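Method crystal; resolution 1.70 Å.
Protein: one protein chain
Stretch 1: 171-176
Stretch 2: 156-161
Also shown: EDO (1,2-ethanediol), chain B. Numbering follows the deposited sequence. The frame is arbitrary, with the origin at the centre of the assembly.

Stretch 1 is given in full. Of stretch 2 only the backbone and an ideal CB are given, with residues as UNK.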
ATOM      1  N   ASN A 171       2.723 -30.742  11.990  1.00 22.08           N
ATOM      2  CA  ASN A 171       3.891 -31.028  11.109  1.00 21.60           C
ATOM      3  C   ASN A 171       3.667 -30.622   9.638  1.00 19.59           C
ATOM      4  O   ASN A 171       4.343 -31.135   8.734  1.00 19.78           O
ATOM      5  CB  ASN A 171       4.347 -32.506  11.187  1.00 22.98           C
ATOM      6  CG  ASN A 171       4.571 -32.960  12.605  1.00 23.73           C
ATOM      7  OD1 ASN A 171       5.237 -32.276  13.371  1.00 24.76           O
ATOM      8  ND2 ASN A 171       3.947 -34.057  12.989  1.00 24.44           N
ATOM      9  N   GLY A 172       2.728 -29.695   9.405  1.00 18.22           N
ATOM     10  CA  GLY A 172       2.480 -29.178   8.068  1.00 16.51           C
ATOM     11  C   GLY A 172       3.523 -28.187   7.628  1.00 15.39           C
ATOM     12  O   GLY A 172       4.483 -27.925   8.360  1.00 15.16           O
ATOM     13  N   PHE A 173       3.341 -27.605   6.445  1.00 13.98           N
ATOM     14  CA  PHE A 173       4.253 -26.569   5.953  1.00 13.11           C
ATOM     15  C   PHE A 173       4.341 -25.348   6.877  1.00 13.18           C
ATOM     16  O   PHE A 173       3.332 -24.657   7.104  1.00 13.15           O
ATOM     17  CB  PHE A 173       3.879 -26.136   4.541  1.00 12.47           C
ATOM     18  CG  PHE A 173       4.173 -27.174   3.492  1.00 12.20           C
ATOM     19  CD1 PHE A 173       5.489 -27.442   3.106  1.00 12.06           C
ATOM     20  CD2 PHE A 173       3.140 -27.822   2.829  1.00 12.25           C
ATOM     21  CE1 PHE A 173       5.729 -28.363   2.157  1.00 12.24           C
ATOM     22  CE2 PHE A 173       3.398 -28.777   1.831  1.00 12.33           C
ATOM     23  CZ  PHE A 173       4.688 -29.011   1.493  1.00 12.29           C
ATOM     24  N   GLU A 174       5.554 -25.086   7.356  1.00 13.33           N
ATOM     25  CA  GLU A 174       5.865 -23.975   8.286  1.00 13.81           C
ATOM     26  C   GLU A 174       7.386 -23.921   8.246  1.00 13.16           C
ATOM     27  O   GLU A 174       8.011 -24.990   8.392  1.00 13.08           O
ATOM     28  CB  GLU A 174       5.394 -24.345   9.669  1.00 15.79           C
ATOM     29  CG  GLU A 174       5.774 -23.315  10.711  1.00 17.30           C
ATOM     30  CD  GLU A 174       5.484 -23.759  12.131  1.00 20.12           C
ATOM     31  OE1 GLU A 174       5.359 -24.974  12.384  1.00 22.82           O
ATOM     32  OE2 GLU A 174       5.417 -22.862  13.013  1.00 23.03           O
ATOM     33  N   PRO A 175       7.974 -22.735   8.034  1.00 12.12           N
ATOM     34  CA  PRO A 175       9.399 -22.717   7.782  1.00 11.94           C
ATOM     35  C   PRO A 175      10.241 -22.787   9.056  1.00 12.23           C
ATOM     36  O   PRO A 175      10.755 -21.791   9.497  1.00 12.06           O
ATOM     37  CB  PRO A 175       9.603 -21.409   7.044  1.00 11.53           C
ATOM     38  CG  PRO A 175       8.562 -20.502   7.606  1.00 11.44           C
ATOM     39  CD  PRO A 175       7.378 -21.413   7.834  1.00 11.66           C
ATOM     40  N   ILE A 176      10.417 -23.981   9.565  1.00 12.66           N
ATOM     41  CA  ILE A 176      11.178 -24.246  10.769  1.00 13.24           C
ATOM     42  C   ILE A 176      12.307 -25.224  10.489  1.00 13.15           C
ATOM     43  O   ILE A 176      12.173 -26.146   9.673  1.00 13.34           O
ATOM     44  CB  ILE A 176      10.298 -24.781  11.915  1.00 14.22           C
ATOM     45  CG1 ILE A 176       9.542 -26.058  11.550  1.00 14.78           C
ATOM     46  CG2 ILE A 176       9.251 -23.741  12.272  1.00 14.22           C
ATOM     47  CD1 ILE A 176       9.010 -26.825  12.756  1.00 15.76           C
ATOM     48  N   UNK A 156       8.326 -12.179   7.590  1.00 11.27           N
ATOM     49  CA  UNK A 156       7.125 -12.970   7.830  1.00 11.67           C
ATOM     50  C   UNK A 156       7.389 -14.475   7.620  1.00 11.06           C
ATOM     51  O   UNK A 156       8.470 -14.878   7.151  1.00 10.91           O
ATOM     52  CB  UNK A 156       5.998 -12.498   6.909  1.00 11.67           C
ATOM     53  N   UNK A 157       6.411 -15.268   8.030  1.00 10.95           N
ATOM     54  CA  UNK A 157       6.460 -16.733   7.965  1.00 10.93           C
ATOM     55  C   UNK A 157       5.040 -17.190   7.628  1.00 10.70           C
ATOM     56  O   UNK A 157       4.216 -16.380   7.195  1.00 10.15           O
ATOM     57  CB  UNK A 157       6.961 -17.351   9.272  1.00 10.93           C
ATOM     58  N   UNK A 158       4.778 -18.484   7.718  1.00 10.63           N
ATOM     59  CA  UNK A 158       3.440 -18.986   7.427  1.00 10.59           C
ATOM     60  C   UNK A 158       3.270 -20.277   8.161  1.00 11.32           C
ATOM     61  O   UNK A 158       4.236 -20.873   8.607  1.00 11.25           O
ATOM     62  CB  UNK A 158       3.208 -19.172   5.926  1.00 10.59           C
ATOM     63  N   UNK A 159       2.020 -20.730   8.279  1.00 12.05           N
ATOM     64  CA  UNK A 159       1.723 -22.023   8.830  1.00 13.26           C
ATOM     65  C   UNK A 159       0.577 -22.627   8.049  1.00 12.77           C
ATOM     66  O   UNK A 159      -0.412 -21.932   7.728  1.00 12.26           O
ATOM     67  CB  UNK A 159       1.392 -21.928  10.321  1.00 13.26           C
ATOM     68  N   UNK A 160       0.672 -23.906   7.750  1.00 12.82           N
ATOM     69  CA  UNK A 160      -0.409 -24.609   7.036  1.00 12.84           C
ATOM     70  C   UNK A 160      -1.589 -24.921   7.953  1.00 13.24           C
ATOM     71  O   UNK A 160      -1.403 -25.275   9.106  1.00 13.73           O
ATOM     72  CB  UNK A 160       0.120 -25.907   6.422  1.00 12.84           C
ATOM     73  N   UNK A 161      -2.796 -24.781   7.437  1.00 13.50           N
ATOM     74  CA  UNK A 161      -3.997 -24.795   8.242  1.00 14.23           C
ATOM     75  C   UNK A 161      -5.092 -25.544   7.488  1.00 14.65           C
ATOM     76  O   UNK A 161      -5.138 -25.511   6.273  1.00 14.20           O
ATOM     77  CB  UNK A 161      -4.440 -23.372   8.588  1.00 14.23           C
TER
HETATM   78  C1  EDO B 801       5.692 -30.196   5.678  1.00 14.27           C
HETATM   79  O1  EDO B 801       5.334 -31.592   5.761  1.00 14.88           O
HETATM   80  C2  EDO B 801       7.080 -30.095   5.041  1.00 13.93           C
HETATM   81  O2  EDO B 801       7.998 -30.643   6.000  1.00 14.84           O

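Stretch 2 is an extended strand, and stretch 1 runs against it in nearly the opposite direction, 171° apart, without forming a regular strand.

Position 156 has extended backbone angles, and its CB has nothing of stretch 1 within 5.5 Å. Stretch 1 sets no preference here. The residue is Met156, which makes no contact with it.

At position 157 the CA-to-CB bond points toward stretch 1. The ideal CB lies 3.9 Å from Pro175 CG, so the neighbour is apolar. An aliphatic or aromatic side chain would suit. The residue is Phe157. Its CB packs on the proline ring.

At position 158 the CB points sideways, 5.1 Å from Pro175 CD. A short side chain would gain little. A longer apolar one could reach the proline and the CB of Phe173; leucine, methionine or an aromatic would all be reasonable. The residue is Phe158. The end of its side chain comes nearer to stretch 1, and Pro175 CD sits over one ring face, 3.8 Å from the centroid and 9° off the normal, a CH-pi contact. Phe173 O lies at the ring edge, 3.8 Å from Phe158 CD1. The backbone Phe158 O receives a CA-H...O contact from Glu174 CA at 3.5 Å but has no hydrogen-bond partner in the model.

Position 159 also points its CB sideways, 4.6 Å from Glu174 CG. The carboxylate beyond favours a basic or polar side chain, such as lysine, arginine or glutamine. The residue is Arg159. Its NE is 4.0 Å from Glu174 OE2, which lies well out of the guanidinium plane, so the charges are near but form no salt bridge. A water links the two side chains: it accepts from Arg159 NE at 3.0 Å and donates a weak hydrogen bond to Glu174 OE1 at 2.9 Å.

Position 160 points its CB toward stretch 1, 3.5 Å from Phe173 O. The N of Phe173 is a donor that an acceptor side chain could meet; glutamate, glutamine or perhaps a shorter acid or amide would suit. The residue is Glu160. Phe173 N donates to Glu160 OE1 at 2.8 Å, and Glu160 N donates to Phe173 O at 2.8 Å. Together these bonds hold both polar backbone atoms of Phe173. Glu160 OE1 also lies 3.2 Å from Gly172 CA, where an ideal CB would clash with it at 2.6 Å.

Position 161 points its CB away, so stretch 1 does not restrict it. The residue is Trp161.

Stretch 2 156-161: MFFREW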
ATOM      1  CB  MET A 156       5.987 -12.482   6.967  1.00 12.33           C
ATOM      2  CG  MET A 156       6.261 -12.428   5.481  1.00 12.79           C
ATOM      3  SD  MET A 156       4.812 -11.762   4.549  1.00 14.79           S
ATOM      4  CE  MET A 156       4.550 -10.206   5.214  1.00 13.87           C
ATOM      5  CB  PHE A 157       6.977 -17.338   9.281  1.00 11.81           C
ATOM      6  CG  PHE A 157       6.227 -16.923  10.468  1.00 12.75           C
ATOM      7  CD1 PHE A 157       6.427 -15.677  11.039  1.00 12.80           C
ATOM      8  CD2 PHE A 157       5.266 -17.768  11.032  1.00 13.30           C
ATOM      9  CE1 PHE A 157       5.710 -15.284  12.139  1.00 13.40           C
ATOM     10  CE2 PHE A 157       4.568 -17.379  12.158  1.00 14.18           C
ATOM     11  CZ  PHE A 157       4.787 -16.136  12.691  1.00 14.18           C
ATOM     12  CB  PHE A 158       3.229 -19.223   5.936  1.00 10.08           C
ATOM     13  CG  PHE A 158       4.335 -20.044   5.309  1.00  9.91           C
ATOM     14  CD1 PHE A 158       4.228 -21.431   5.258  1.00 10.28           C
ATOM     15  CD2 PHE A 158       5.380 -19.417   4.730  1.00  9.56           C
ATOM     16  CE1 PHE A 158       5.263 -22.181   4.705  1.00 10.35           C
ATOM     17  CE2 PHE A 158       6.419 -20.157   4.175  1.00  9.71           C
ATOM     18  CZ  PHE A 158       6.329 -21.545   4.136  1.00  9.92           C
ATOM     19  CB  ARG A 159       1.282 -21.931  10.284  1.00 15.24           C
ATOM     20  CG  ARG A 159       2.318 -21.421  11.227  1.00 17.65           C
ATOM     21  CD  ARG A 159       1.717 -21.359  12.619  1.00 20.06           C
ATOM     22  NE  ARG A 159       1.406 -22.673  13.155  1.00 21.96           N
ATOM     23  CZ  ARG A 159       0.870 -22.872  14.359  1.00 24.29           C
ATOM     24  NH1 ARG A 159       0.528 -21.835  15.124  1.00 24.94           N
ATOM     25  NH2 ARG A 159       0.634 -24.093  14.784  1.00 25.69           N
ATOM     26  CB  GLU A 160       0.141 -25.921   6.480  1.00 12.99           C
ATOM     27  CG  GLU A 160      -0.772 -26.579   5.452  1.00 12.95           C
ATOM     28  CD  GLU A 160      -0.280 -27.922   4.985  1.00 13.34           C
ATOM     29  OE1 GLU A 160       0.806 -28.386   5.413  1.00 13.52           O
ATOM     30  OE2 GLU A 160      -0.977 -28.523   4.155  1.00 13.88           O
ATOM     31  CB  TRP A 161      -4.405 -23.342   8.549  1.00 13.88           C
ATOM     32  CG  TRP A 161      -5.639 -23.193   9.413  1.00 14.22           C
ATOM     33  CD1 TRP A 161      -5.668 -23.032  10.767  1.00 14.67           C
ATOM     34  CD2 TRP A 161      -6.982 -23.026   8.959  1.00 14.19           C
ATOM     35  NE1 TRP A 161      -6.966 -22.856  11.193  1.00 15.28           N
ATOM     36  CE2 TRP A 161      -7.788 -22.822  10.104  1.00 14.64           C
ATOM     37  CE3 TRP A 161      -7.579 -23.042   7.711  1.00 13.71           C
ATOM     38  CZ2 TRP A 161      -9.182 -22.646  10.031  1.00 14.98           C
ATOM     39  CZ3 TRP A 161      -8.981 -22.892   7.621  1.00 14.07           C
ATOM     40  CH2 TRP A 161      -9.747 -22.668   8.782  1.00 14.53           C
TER
HETATM   41  O   HOH W   1       2.502 -25.312  12.334  1.00 36.44           O
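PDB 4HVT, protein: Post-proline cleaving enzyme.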